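Long-range contacts in lasso peptide isopeptidase AtxE2 (Asticcacaulis excentricus, PDB 5TXE), which hydrolyses the isopeptide bond of the threaded lasso peptides astexin-2 and astexin-3, turning them into linear peptides: residues G188-V193 / S228-V233; G149-W154 / A170-D175; G117-A122 / P221-P226; Q177-N182 / P246-R251. The protein carries 1 engineered substitution. All coordinates share one frame; numbering follows the deposited sequence.

Contacts 1 and 4 lie on one blade of the propeller domain, the four-stranded antiparallel sheet that begins with strand 173-178, and contact 2 joins its first strand to the preceding blade. Contact 4 sets helix 246-253 beside the far end of that strand, and contact 1 closes the blade's middle; the centres of contacts 2 and 4 lie about 18 Å apart. R189 of contact 1 links contacts 2 and 3, with NE 2.9 Å from E174 OE2 and NH1 2.9 Å from A119 O. Contact 3 lies near the active site: the side chain of A122 is about 7 Å from that of H638, the probable charge-relay histidine, and N121 and A122 touch the bound peptide.

Contact 1: residues G188-V193 / S228-V233; sequences GRPGFV and SIVYQV
A single antiparallel, hydrogen-bonded pair joins G188 to V230, after which the first chain leaves the sheet and enters helix 190-202. The bond from V230 N to G188 O is 2.9 Å long and lies nearly along the C=O axis, with an angle of 172° at the hydrogen; the return bond from G188 N to V230 O is longer, at 3.2 Å, and less straight. I229 CA adds a C-H...O contact to G188 O, so this carbonyl meets two successive residues of the strand.

P190, in the first turn of the helix, brings CG and CD obliquely to V230, with CG 3.9 Å from V230 CG2, the methyl that stands beside the backbone N. An alanine here would lack CG and CD and would probably lose the packing on V230. R189, at the N-cap position, passes S228 with its aliphatic part, CG lying 3.5 Å from S228 O. Its chain then bends at chi3 (-61°) and carries the guanidinium away to E174, where NE forms a salt bridge, and to A119 O. One water completes the junction, accepting from G191 N at 2.7 Å and donating to S228 O at 2.6 Å. Direct strand pairing thus gives way to a single water bridge, which makes the link the turned-away helical chain no longer makes itself.

Contact 2: residues G149-W154 / A170-D175; sequences GRVRVW and AYDIED
V151 is gripped through both of its backbone polar atoms. Its N donates to D172 OD1 over 3.0 Å, almost straight at 172°, though the carboxylate is met from above its plane. Its O accepts from I173 N at 3.1 Å, again from outside the carbonyl plane, and a water lies 2.7 Å from V151 O and 2.5 Å from Y171 O, bridging the two carbonyls. The V151 side chain packs on the second chain: CG1 comes to 3.3 Å from the backbone I173 O, while CG2 leans on D172 CG. V153 CG2 meets I173 CG2 at 3.7 Å, the two crossing at about a right angle. R150 also takes part directly: bent at chi2 and chi3, it folds back over the second chain, so that A170 O sits above one guanidinium face while D172 OD1 lies at the edge, in a long salt bridge to NE of 3.9 Å.

This is a seam between neighbouring propeller blades, where strand 150-157 meets the chain entering the first strand of the next sheet. The two strand segments are skewed by 52° and share no regular sheet pairing.

Behind the seam, L144 and Y186 pack on I173, and V166 backs V153.

Contact 3: residues G117-A122 / P221-P226; sequences GYARNA and PRVLEP
Two backbone hydrogen bonds lead: E225 N donates to G117 O at 2.9 Å and A119 N to V223 O at 3.0 Å, each donor above the carbonyl plane. A water accepts from R120 N and donates to V223 O.

A cation-pi contact is carried by R222, whose CZ lies 4.5 Å from the centroid of the Y118 ring, over its face. The guanidinium stands nearly upright on it, the planes 79° apart, with NE 3.8 Å above the ring. The buried NE has no partner in the model; NH2 lies 2.7 Å from N121 OD1. N121 ND2 hydrogen-bonds to the backbone of the bound peptide.

Both segments are irregular, one in the loop between strands 100-104 and 133-134, the other between helix 190-202 and strand 230-235, with a single bridge at Y118 and L224.

Apolar packing sets L224 CD2 3.8 Å from Y118 CD1, and A119 CB against V223 CG1. A leucine at Y118 would probably lose the cation-pi face for R222 and the hydroxyl bond to E211 O.

Contact 4: residues Q177-N182 / P246-R251; sequences QWLDDN and PTEVAR
L179 O is the best-held polar atom between the two segments, gripped by two N-H groups of one guanidinium. R251 NH2 donates to it at 3.3 Å, in the carbonyl plane and on a lone pair, with an angle of 139° at the hydrogen; NH1 makes a second, weak bond of the same length. The fork is therefore loose, and R251 itself is exposed. R251 gets there through a bend at chi3 (-59°), which lays the L179 side chain against one guanidinium face, CD2 standing 3.6 Å above the plane and displaced from its centre.

The other branch of L179 serves a different partner. CD1 touches the chain of E248, 3.6 Å from CG and 3.5 Å from OE2, the two side chains crossing at about a right angle. Leucine thus wedges between the two polar side chains that helix 246-251 presents one turn apart.

These elements belong to a propeller blade, whose first strand turns a corner at L179. L179 and D180 together lie across from T183 as a classic beta bulge, and D180 OD1 accepts from N182 N at 2.8 Å on its anti lone pair, forming an Asx turn.

In the second shell, R242 holds E248 OE2 in a salt bridge and T245 N bonds to its OE1, fixing the carboxylate beside L179. I185 and V233, on the next strands of the blade, pack against L179 and E248 alike.

Contact 1: residues G188-V193 / S228-V233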
loop_
_atom_site.group_PDB
_atom_site.type_symbol
_atom_site.label_atom_id
_atom_site.label_comp_id
_atom_site.label_asym_id
_atom_site.label_seq_id
_atom_site.Cartn_x
_atom_site.Cartn_y
_atom_site.Cartn_z
ATOM N N GLY A 188 -13.175 -20.353 6.720
ATOM C CA GLY A 188 -13.819 -19.548 5.659
ATOM C C GLY A 188 -15.279 -19.303 5.972
ATOM O O GLY A 188 -15.699 -19.604 7.087
ATOM N N ARG A 189 -16.072 -18.849 4.985
ATOM C CA ARG A 189 -17.390 -18.354 5.249
ATOM C C ARG A 189 -18.467 -18.882 4.318
ATOM O O ARG A 189 -18.958 -18.166 3.452
ATOM C CB ARG A 189 -17.369 -16.815 5.254
ATOM C CG ARG A 189 -16.504 -16.236 6.383
ATOM C CD ARG A 189 -16.463 -14.711 6.445
ATOM N NE ARG A 189 -15.914 -14.159 5.226
ATOM C CZ ARG A 189 -16.025 -12.877 4.879
ATOM N NH1 ARG A 189 -16.635 -12.017 5.672
ATOM N NH2 ARG A 189 -15.510 -12.461 3.756
ATOM N N PRO A 190 -18.913 -20.112 4.554
ATOM C CA PRO A 190 -19.984 -20.623 3.723
ATOM C C PRO A 190 -21.198 -19.754 3.854
ATOM O O PRO A 190 -22.000 -19.701 2.934
ATOM C CB PRO A 190 -20.268 -22.012 4.321
ATOM C CG PRO A 190 -19.621 -22.011 5.672
ATOM C CD PRO A 190 -18.422 -21.128 5.508
ATOM N N GLY A 191 -21.381 -19.084 4.992
ATOM C CA GLY A 191 -22.557 -18.185 5.133
ATOM C C GLY A 191 -22.571 -17.054 4.074
ATOM O O GLY A 191 -23.617 -16.497 3.748
ATOM N N PHE A 192 -21.408 -16.679 3.591
ATOM C CA PHE A 192 -21.286 -15.586 2.659
ATOM C C PHE A 192 -21.861 -16.079 1.345
ATOM O O PHE A 192 -22.635 -15.384 0.707
ATOM C CB PHE A 192 -19.832 -15.140 2.497
ATOM C CG PHE A 192 -19.674 -14.004 1.542
ATOM C CD1 PHE A 192 -19.608 -14.243 0.188
ATOM C CD2 PHE A 192 -19.650 -12.705 1.983
ATOM C CE1 PHE A 192 -19.489 -13.186 -0.706
ATOM C CE2 PHE A 192 -19.536 -11.664 1.104
ATOM C CZ PHE A 192 -19.447 -11.879 -0.244
ATOM N N VAL A 193 -21.521 -17.303 0.979
ATOM C CA VAL A 193 -22.097 -17.954 -0.191
ATOM C C VAL A 193 -23.614 -18.108 -0.129
ATOM O O VAL A 193 -24.321 -17.825 -1.091
ATOM C CB VAL A 193 -21.422 -19.333 -0.428
ATOM C CG1 VAL A 193 -22.069 -20.074 -1.605
ATOM C CG2 VAL A 193 -19.944 -19.136 -0.744
ATOM N N SER A 228 -20.494 -15.507 9.957
ATOM C CA SER A 228 -19.519 -16.209 10.774
ATOM C C SER A 228 -18.467 -16.958 9.984
ATOM O O SER A 228 -18.685 -17.411 8.854
ATOM C CB SER A 228 -20.207 -17.287 11.607
ATOM O OG SER A 228 -21.410 -16.830 12.154
ATOM N N ILE A 229 -17.353 -17.159 10.664
ATOM C CA ILE A 229 -16.281 -17.957 10.173
ATOM C C ILE A 229 -16.450 -19.385 10.697
ATOM O O ILE A 229 -16.783 -19.558 11.845
ATOM C CB ILE A 229 -14.984 -17.360 10.663
ATOM C CG1 ILE A 229 -14.876 -15.925 10.159
ATOM C CG2 ILE A 229 -13.804 -18.182 10.154
ATOM C CD1 ILE A 229 -13.586 -15.225 10.588
ATOM N N VAL A 230 -16.258 -20.385 9.834
ATOM C CA VAL A 230 -16.425 -21.813 10.119
ATOM C C VAL A 230 -15.054 -22.444 10.020
ATOM O O VAL A 230 -14.232 -22.031 9.171
ATOM C CB VAL A 230 -17.398 -22.403 9.116
ATOM C CG1 VAL A 230 -17.319 -23.905 8.978
ATOM C CG2 VAL A 230 -18.806 -22.002 9.469
ATOM N N TYR A 231 -14.759 -23.360 10.951
ATOM C CA TYR A 231 -13.428 -24.008 11.057
ATOM C C TYR A 231 -13.624 -25.465 10.794
ATOM O O TYR A 231 -14.569 -26.028 11.289
ATOM C CB TYR A 231 -12.836 -23.821 12.446
ATOM C CG TYR A 231 -12.736 -22.369 12.751
ATOM C CD1 TYR A 231 -11.629 -21.648 12.335
ATOM C CD2 TYR A 231 -13.775 -21.682 13.432
ATOM C CE1 TYR A 231 -11.551 -20.280 12.562
ATOM C CE2 TYR A 231 -13.704 -20.308 13.661
ATOM C CZ TYR A 231 -12.577 -19.620 13.232
ATOM O OH TYR A 231 -12.416 -18.271 13.410
ATOM N N GLN A 232 -12.736 -26.080 10.028
ATOM C CA GLN A 232 -12.801 -27.511 9.759
ATOM C C GLN A 232 -11.397 -28.061 9.760
ATOM O O GLN A 232 -10.428 -27.316 9.549
ATOM C CB GLN A 232 -13.411 -27.792 8.366
ATOM C CG GLN A 232 -14.857 -27.412 8.090
ATOM C CD GLN A 232 -15.817 -28.569 8.287
ATOM O OE1 GLN A 232 -15.945 -29.473 7.452
ATOM N NE2 GLN A 232 -16.517 -28.525 9.379
ATOM N N VAL A 233 -11.279 -29.369 9.964
ATOM C CA VAL A 233 -9.987 -30.030 9.992
ATOM C C VAL A 233 -9.983 -31.136 8.980
ATOM O O VAL A 233 -10.931 -31.915 8.910
ATOM C CB VAL A 233 -9.703 -30.657 11.372
ATOM C CG1 VAL A 233 -8.372 -31.387 11.353
ATOM C CG2 VAL A 233 -9.659 -29.560 12.418
HETATM O O HOH W 1 -20.284 -18.931 7.490
#

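Contact 2: residues G149-W154 / A170-D175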
loop_
_atom_site.group_PDB
_atom_site.type_symbol
_atom_site.label_atom_id
_atom_site.label_comp_id
_atom_site.label_asym_id
_atom_site.label_seq_id
_atom_site.Cartn_x
_atom_site.Cartn_y
_atom_site.Cartn_z
ATOM N N GLY A 149 -10.904 -18.581 -10.120
ATOM C CA GLY A 149 -11.766 -17.772 -9.280
ATOM C C GLY A 149 -11.928 -18.333 -7.885
ATOM O O GLY A 149 -12.673 -17.787 -7.129
ATOM N N ARG A 150 -11.260 -19.429 -7.527
ATOM C CA ARG A 150 -11.524 -20.076 -6.225
ATOM C C ARG A 150 -10.226 -20.205 -5.459
ATOM O O ARG A 150 -9.219 -20.680 -5.985
ATOM C CB ARG A 150 -12.227 -21.446 -6.403
ATOM C CG ARG A 150 -12.522 -22.270 -5.119
ATOM C CD ARG A 150 -13.622 -21.711 -4.192
ATOM N NE ARG A 150 -14.842 -21.352 -4.927
ATOM C CZ ARG A 150 -15.722 -22.244 -5.386
ATOM N NH1 ARG A 150 -15.547 -23.557 -5.180
ATOM N NH2 ARG A 150 -16.777 -21.826 -6.056
ATOM N N VAL A 151 -10.234 -19.789 -4.193
ATOM C CA VAL A 151 -9.066 -19.938 -3.320
ATOM C C VAL A 151 -9.071 -21.307 -2.594
ATOM O O VAL A 151 -9.977 -21.652 -1.826
ATOM C CB VAL A 151 -9.048 -18.853 -2.254
ATOM C CG1 VAL A 151 -7.809 -18.992 -1.392
ATOM C CG2 VAL A 151 -9.050 -17.483 -2.933
ATOM N N ARG A 152 -8.014 -22.035 -2.823
ATOM C CA ARG A 152 -7.842 -23.368 -2.234
ATOM C C ARG A 152 -6.578 -23.370 -1.370
ATOM O O ARG A 152 -5.735 -22.471 -1.488
ATOM C CB ARG A 152 -7.613 -24.360 -3.351
ATOM C CG ARG A 152 -8.783 -24.481 -4.321
ATOM C CD ARG A 152 -8.498 -25.523 -5.424
ATOM N NE ARG A 152 -9.606 -25.568 -6.361
ATOM C CZ ARG A 152 -9.867 -24.644 -7.285
ATOM N NH1 ARG A 152 -9.114 -23.565 -7.449
ATOM N NH2 ARG A 152 -10.933 -24.788 -8.014
ATOM N N VAL A 153 -6.416 -24.405 -0.564
ATOM C CA VAL A 153 -5.132 -24.656 0.095
ATOM C C VAL A 153 -4.321 -25.612 -0.772
ATOM O O VAL A 153 -4.820 -26.674 -1.184
ATOM C CB VAL A 153 -5.301 -25.272 1.484
ATOM C CG1 VAL A 153 -3.939 -25.521 2.068
ATOM C CG2 VAL A 153 -6.099 -24.341 2.379
ATOM N N TRP A 154 -3.087 -25.232 -1.027
ATOM C CA TRP A 154 -2.186 -26.056 -1.728
ATOM C C TRP A 154 -1.113 -26.533 -0.749
ATOM O O TRP A 154 -0.821 -25.876 0.235
ATOM C CB TRP A 154 -1.515 -25.312 -2.908
ATOM C CG TRP A 154 -2.420 -25.148 -4.136
ATOM C CD1 TRP A 154 -3.638 -24.582 -4.154
ATOM C CD2 TRP A 154 -2.145 -25.557 -5.471
ATOM N NE1 TRP A 154 -4.162 -24.624 -5.421
ATOM C CE2 TRP A 154 -3.255 -25.202 -6.254
ATOM C CE3 TRP A 154 -1.054 -26.190 -6.092
ATOM C CZ2 TRP A 154 -3.317 -25.430 -7.630
ATOM C CZ3 TRP A 154 -1.134 -26.456 -7.462
ATOM C CH2 TRP A 154 -2.269 -26.092 -8.206
ATOM N N ALA A 170 -16.977 -25.040 -1.292
ATOM C CA ALA A 170 -17.896 -24.070 -1.934
ATOM C C ALA A 170 -17.547 -22.590 -1.669
ATOM O O ALA A 170 -18.017 -21.699 -2.372
ATOM C CB ALA A 170 -19.320 -24.319 -1.478
ATOM N N TYR A 171 -16.692 -22.338 -0.690
ATOM C CA TYR A 171 -16.294 -20.984 -0.335
ATOM C C TYR A 171 -14.802 -20.887 -0.473
ATOM O O TYR A 171 -14.070 -21.940 -0.472
ATOM C CB TYR A 171 -16.762 -20.670 1.080
ATOM C CG TYR A 171 -16.421 -21.712 2.110
ATOM C CD1 TYR A 171 -17.284 -22.783 2.380
ATOM C CD2 TYR A 171 -15.275 -21.612 2.839
ATOM C CE1 TYR A 171 -16.981 -23.739 3.340
ATOM C CE2 TYR A 171 -14.953 -22.556 3.802
ATOM C CZ TYR A 171 -15.810 -23.622 4.039
ATOM O OH TYR A 171 -15.494 -24.521 5.002
ATOM N N ASP A 172 -14.323 -19.655 -0.631
ATOM C CA ASP A 172 -12.883 -19.436 -0.620
ATOM C C ASP A 172 -12.297 -19.763 0.766
ATOM O O ASP A 172 -12.855 -19.321 1.800
ATOM C CB ASP A 172 -12.501 -17.986 -0.940
ATOM C CG ASP A 172 -12.795 -17.594 -2.390
ATOM O OD1 ASP A 172 -12.740 -18.448 -3.348
ATOM O OD2 ASP A 172 -13.024 -16.383 -2.541
ATOM N N ILE A 173 -11.154 -20.448 0.789
ATOM C CA ILE A 173 -10.512 -20.694 2.059
ATOM C C ILE A 173 -9.813 -19.393 2.432
ATOM O O ILE A 173 -9.126 -18.801 1.591
ATOM C CB ILE A 173 -9.454 -21.777 1.971
ATOM C CG1 ILE A 173 -10.014 -23.093 1.412
ATOM C CG2 ILE A 173 -8.824 -21.997 3.350
ATOM C CD1 ILE A 173 -11.370 -23.462 1.963
ATOM N N GLU A 174 -9.904 -19.002 3.701
ATOM C CA GLU A 174 -9.332 -17.717 4.178
ATOM C C GLU A 174 -8.062 -17.852 4.969
ATOM O O GLU A 174 -7.335 -16.892 5.085
ATOM C CB GLU A 174 -10.376 -16.929 4.983
ATOM C CG GLU A 174 -11.492 -16.449 4.053
ATOM C CD GLU A 174 -12.686 -15.794 4.731
ATOM O OE1 GLU A 174 -12.590 -15.407 5.933
ATOM O OE2 GLU A 174 -13.733 -15.642 4.044
ATOM N N ASP A 175 -7.787 -19.050 5.521
ATOM C CA ASP A 175 -6.566 -19.272 6.284
ATOM C C ASP A 175 -6.403 -20.769 6.542
ATOM O O ASP A 175 -7.352 -21.534 6.448
ATOM C CB ASP A 175 -6.637 -18.570 7.657
ATOM C CG ASP A 175 -5.262 -18.166 8.197
ATOM O OD1 ASP A 175 -4.183 -18.498 7.623
ATOM O OD2 ASP A 175 -5.246 -17.539 9.264
HETATM O O HOH W 2 -12.161 -23.194 -1.602
#

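Contact 3: residues G117-A122 / P221-P226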
loop_
_atom_site.group_PDB
_atom_site.type_symbol
_atom_site.label_atom_id
_atom_site.label_comp_id
_atom_site.label_asym_id
_atom_site.label_seq_id
_atom_site.Cartn_x
_atom_site.Cartn_y
_atom_site.Cartn_z
ATOM N N GLY A 117 -19.657 -2.494 7.736
ATOM C CA GLY A 117 -20.790 -3.382 7.919
ATOM C C GLY A 117 -21.087 -4.316 6.769
ATOM O O GLY A 117 -22.022 -5.158 6.863
ATOM N N TYR A 118 -20.274 -4.250 5.716
ATOM C CA TYR A 118 -20.307 -5.246 4.665
ATOM C C TYR A 118 -19.369 -6.408 5.005
ATOM O O TYR A 118 -18.260 -6.213 5.505
ATOM C CB TYR A 118 -19.885 -4.647 3.312
ATOM C CG TYR A 118 -20.804 -3.538 2.867
ATOM C CD1 TYR A 118 -22.175 -3.764 2.694
ATOM C CD2 TYR A 118 -20.325 -2.268 2.649
ATOM C CE1 TYR A 118 -23.026 -2.767 2.298
ATOM C CE2 TYR A 118 -21.175 -1.269 2.220
ATOM C CZ TYR A 118 -22.541 -1.519 2.068
ATOM O OH TYR A 118 -23.440 -0.531 1.678
ATOM N N ALA A 119 -19.791 -7.614 4.664
ATOM C CA ALA A 119 -18.946 -8.794 4.868
ATOM C C ALA A 119 -17.698 -8.830 3.972
ATOM O O ALA A 119 -16.664 -9.409 4.329
ATOM C CB ALA A 119 -19.766 -10.058 4.676
ATOM N N ARG A 120 -17.778 -8.165 2.829
ATOM C CA ARG A 120 -16.654 -8.058 1.950
ATOM C C ARG A 120 -16.687 -6.761 1.160
ATOM O O ARG A 120 -17.472 -6.631 0.292
ATOM C CB ARG A 120 -16.679 -9.204 0.958
ATOM C CG ARG A 120 -15.417 -9.235 0.126
ATOM C CD ARG A 120 -15.227 -10.561 -0.540
ATOM N NE ARG A 120 -16.009 -10.596 -1.766
ATOM C CZ ARG A 120 -16.237 -11.717 -2.453
ATOM N NH1 ARG A 120 -15.752 -12.890 -2.018
ATOM N NH2 ARG A 120 -16.953 -11.667 -3.572
ATOM N N ASN A 121 -15.826 -5.802 1.475
ATOM C CA ASN A 121 -15.845 -4.522 0.810
ATOM C C ASN A 121 -15.314 -4.733 -0.624
ATOM O O ASN A 121 -14.726 -5.758 -0.915
ATOM C CB ASN A 121 -14.972 -3.535 1.609
ATOM C CG ASN A 121 -15.209 -2.061 1.242
ATOM O OD1 ASN A 121 -16.289 -1.679 0.775
ATOM N ND2 ASN A 121 -14.173 -1.224 1.449
ATOM N N ALA A 122 -15.490 -3.768 -1.509
ATOM C CA ALA A 122 -14.809 -3.876 -2.791
ATOM C C ALA A 122 -13.275 -4.013 -2.567
ATOM O O ALA A 122 -12.738 -3.399 -1.686
ATOM C CB ALA A 122 -15.113 -2.673 -3.653
ATOM N N PRO A 221 -27.190 -5.705 -4.320
ATOM C CA PRO A 221 -27.002 -5.554 -2.899
ATOM C C PRO A 221 -25.767 -6.356 -2.486
ATOM O O PRO A 221 -25.526 -7.413 -3.065
ATOM C CB PRO A 221 -28.241 -6.198 -2.297
ATOM C CG PRO A 221 -29.197 -6.382 -3.397
ATOM C CD PRO A 221 -28.366 -6.517 -4.616
ATOM N N ARG A 222 -25.019 -5.852 -1.509
ATOM C CA ARG A 222 -23.908 -6.576 -0.903
ATOM C C ARG A 222 -24.406 -7.355 0.307
ATOM O O ARG A 222 -25.443 -7.020 0.914
ATOM C CB ARG A 222 -22.840 -5.575 -0.455
ATOM C CG ARG A 222 -22.453 -4.679 -1.594
ATOM C CD ARG A 222 -21.001 -4.352 -1.984
ATOM N NE ARG A 222 -20.278 -3.468 -1.074
ATOM C CZ ARG A 222 -19.256 -2.640 -1.381
ATOM N NH1 ARG A 222 -18.813 -2.406 -2.624
ATOM N NH2 ARG A 222 -18.682 -1.974 -0.384
ATOM N N VAL A 223 -23.634 -8.350 0.694
ATOM C CA VAL A 223 -23.900 -9.120 1.864
ATOM C C VAL A 223 -23.473 -8.301 3.072
ATOM O O VAL A 223 -22.326 -7.830 3.151
ATOM C CB VAL A 223 -23.051 -10.409 1.868
ATOM C CG1 VAL A 223 -23.191 -11.146 3.186
ATOM C CG2 VAL A 223 -23.409 -11.313 0.667
ATOM N N LEU A 224 -24.370 -8.181 4.036
ATOM C CA LEU A 224 -24.097 -7.490 5.321
ATOM C C LEU A 224 -23.516 -8.451 6.355
ATOM O O LEU A 224 -23.934 -9.601 6.452
ATOM C CB LEU A 224 -25.400 -6.933 5.884
ATOM C CG LEU A 224 -26.104 -5.956 4.926
ATOM C CD1 LEU A 224 -27.499 -5.563 5.465
ATOM C CD2 LEU A 224 -25.240 -4.717 4.689
ATOM N N GLU A 225 -22.614 -7.949 7.181
ATOM C CA GLU A 225 -22.307 -8.596 8.460
ATOM C C GLU A 225 -23.594 -8.759 9.288
ATOM O O GLU A 225 -24.498 -7.962 9.133
ATOM C CB GLU A 225 -21.298 -7.727 9.199
ATOM C CG GLU A 225 -19.893 -7.816 8.628
ATOM C CD GLU A 225 -19.313 -9.223 8.765
ATOM O OE1 GLU A 225 -19.867 -10.068 9.522
ATOM O OE2 GLU A 225 -18.279 -9.494 8.131
ATOM N N PRO A 226 -23.712 -9.734 10.195
ATOM C CA PRO A 226 -22.618 -10.614 10.625
ATOM C C PRO A 226 -22.618 -11.858 9.767
ATOM O O PRO A 226 -23.676 -12.419 9.490
ATOM C CB PRO A 226 -23.035 -10.991 12.063
ATOM C CG PRO A 226 -24.547 -11.033 11.996
ATOM C CD PRO A 226 -24.962 -9.977 10.961
HETATM O O HOH W 3 -20.202 -7.804 1.431
#

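Contact 4: residues Q177-N182 / P246-R251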
loop_
_atom_site.group_PDB
_atom_site.type_symbol
_atom_site.label_atom_id
_atom_site.label_comp_id
_atom_site.label_asym_id
_atom_site.label_seq_id
_atom_site.Cartn_x
_atom_site.Cartn_y
_atom_site.Cartn_z
ATOM N N GLN A 177 -3.527 -23.614 8.922
ATOM C CA GLN A 177 -2.327 -23.971 9.699
ATOM C C GLN A 177 -2.235 -25.508 9.789
ATOM O O GLN A 177 -3.252 -26.204 9.700
ATOM C CB GLN A 177 -2.404 -23.494 11.154
ATOM C CG GLN A 177 -2.385 -22.014 11.351
ATOM C CD GLN A 177 -0.998 -21.347 11.318
ATOM O OE1 GLN A 177 0.096 -21.990 11.429
ATOM N NE2 GLN A 177 -1.046 -20.005 11.173
ATOM N N TRP A 178 -1.019 -26.000 10.037
ATOM C CA TRP A 178 -0.788 -27.397 10.355
ATOM C C TRP A 178 -1.103 -27.653 11.827
ATOM O O TRP A 178 -0.662 -26.902 12.681
ATOM C CB TRP A 178 0.670 -27.724 10.103
ATOM C CG TRP A 178 1.103 -27.550 8.692
ATOM C CD1 TRP A 178 1.657 -26.428 8.105
ATOM C CD2 TRP A 178 1.059 -28.542 7.676
ATOM N NE1 TRP A 178 1.960 -26.691 6.795
ATOM C CE2 TRP A 178 1.591 -27.973 6.507
ATOM C CE3 TRP A 178 0.643 -29.882 7.651
ATOM C CZ2 TRP A 178 1.698 -28.675 5.329
ATOM C CZ3 TRP A 178 0.732 -30.577 6.479
ATOM C CH2 TRP A 178 1.270 -29.973 5.327
ATOM N N LEU A 179 -1.907 -28.671 12.108
ATOM C CA LEU A 179 -2.056 -29.181 13.469
ATOM C C LEU A 179 -0.970 -30.253 13.792
ATOM O O LEU A 179 -0.498 -30.311 14.915
ATOM C CB LEU A 179 -3.441 -29.733 13.721
ATOM C CG LEU A 179 -4.610 -28.743 13.655
ATOM C CD1 LEU A 179 -5.941 -29.422 13.985
ATOM C CD2 LEU A 179 -4.360 -27.588 14.599
ATOM N N ASP A 180 -0.576 -31.042 12.800
ATOM C CA ASP A 180 0.580 -31.921 12.858
ATOM C C ASP A 180 0.986 -32.191 11.420
ATOM O O ASP A 180 0.387 -31.633 10.521
ATOM C CB ASP A 180 0.269 -33.214 13.645
ATOM C CG ASP A 180 -0.845 -34.057 13.025
ATOM O OD1 ASP A 180 -0.910 -34.198 11.792
ATOM O OD2 ASP A 180 -1.690 -34.568 13.782
ATOM N N ASP A 181 1.953 -33.065 11.173
ATOM C CA ASP A 181 2.409 -33.296 9.809
ATOM C C ASP A 181 1.377 -33.773 8.764
ATOM O O ASP A 181 1.639 -33.654 7.569
ATOM C CB ASP A 181 3.607 -34.235 9.790
ATOM C CG ASP A 181 4.859 -33.578 10.331
ATOM O OD1 ASP A 181 5.141 -32.399 9.970
ATOM O OD2 ASP A 181 5.579 -34.254 11.098
ATOM N N ASN A 182 0.239 -34.285 9.207
ATOM C CA ASN A 182 -0.776 -34.852 8.335
ATOM C C ASN A 182 -2.143 -34.236 8.537
ATOM O O ASN A 182 -3.134 -34.770 8.042
ATOM C CB ASN A 182 -0.908 -36.367 8.636
ATOM C CG ASN A 182 0.405 -37.093 8.457
ATOM O OD1 ASN A 182 0.906 -37.207 7.323
ATOM N ND2 ASN A 182 1.022 -37.514 9.572
ATOM N N PRO A 246 -12.199 -26.331 20.161
ATOM C CA PRO A 246 -11.890 -24.925 20.551
ATOM C C PRO A 246 -10.424 -24.612 20.692
ATOM O O PRO A 246 -9.978 -23.516 20.420
ATOM C CB PRO A 246 -12.597 -24.786 21.877
ATOM C CG PRO A 246 -13.821 -25.677 21.701
ATOM C CD PRO A 246 -13.268 -26.894 21.001
ATOM N N THR A 247 -9.681 -25.612 21.085
ATOM C CA THR A 247 -8.251 -25.530 21.224
ATOM C C THR A 247 -7.535 -25.381 19.879
ATOM O O THR A 247 -6.624 -24.527 19.683
ATOM C CB THR A 247 -7.785 -26.884 21.842
ATOM O OG1 THR A 247 -8.786 -27.344 22.773
ATOM C CG2 THR A 247 -6.407 -26.775 22.482
ATOM N N GLU A 248 -7.902 -26.283 18.976
ATOM C CA GLU A 248 -7.466 -26.208 17.583
ATOM C C GLU A 248 -7.829 -24.875 16.894
ATOM O O GLU A 248 -7.006 -24.252 16.214
ATOM C CB GLU A 248 -8.098 -27.350 16.817
ATOM C CG GLU A 248 -7.454 -28.680 17.190
ATOM C CD GLU A 248 -8.251 -29.840 16.657
ATOM O OE1 GLU A 248 -9.436 -29.639 16.329
ATOM O OE2 GLU A 248 -7.702 -30.938 16.539
ATOM N N VAL A 249 -9.066 -24.450 17.105
ATOM C CA VAL A 249 -9.540 -23.205 16.600
ATOM C C VAL A 249 -8.692 -22.037 17.084
ATOM O O VAL A 249 -8.235 -21.226 16.256
ATOM C CB VAL A 249 -10.972 -22.962 17.010
ATOM C CG1 VAL A 249 -11.335 -21.502 16.761
ATOM C CG2 VAL A 249 -11.917 -23.897 16.265
ATOM N N ALA A 250 -8.475 -21.924 18.388
ATOM C CA ALA A 250 -7.583 -20.858 18.865
ATOM C C ALA A 250 -6.175 -20.936 18.225
ATOM O O ALA A 250 -5.576 -19.908 17.931
ATOM C CB ALA A 250 -7.526 -20.864 20.377
ATOM N N ARG A 251 -5.639 -22.128 17.953
ATOM C CA ARG A 251 -4.317 -22.204 17.229
ATOM C C ARG A 251 -4.351 -21.536 15.830
ATOM O O ARG A 251 -3.308 -21.201 15.244
ATOM C CB ARG A 251 -3.731 -23.641 17.096
ATOM C CG ARG A 251 -2.310 -23.764 17.680
ATOM C CD ARG A 251 -1.406 -24.900 17.202
ATOM N NE ARG A 251 -1.966 -26.233 17.444
ATOM C CZ ARG A 251 -1.390 -27.366 17.020
ATOM N NH1 ARG A 251 -0.247 -27.326 16.326
ATOM N NH2 ARG A 251 -1.962 -28.544 17.274
#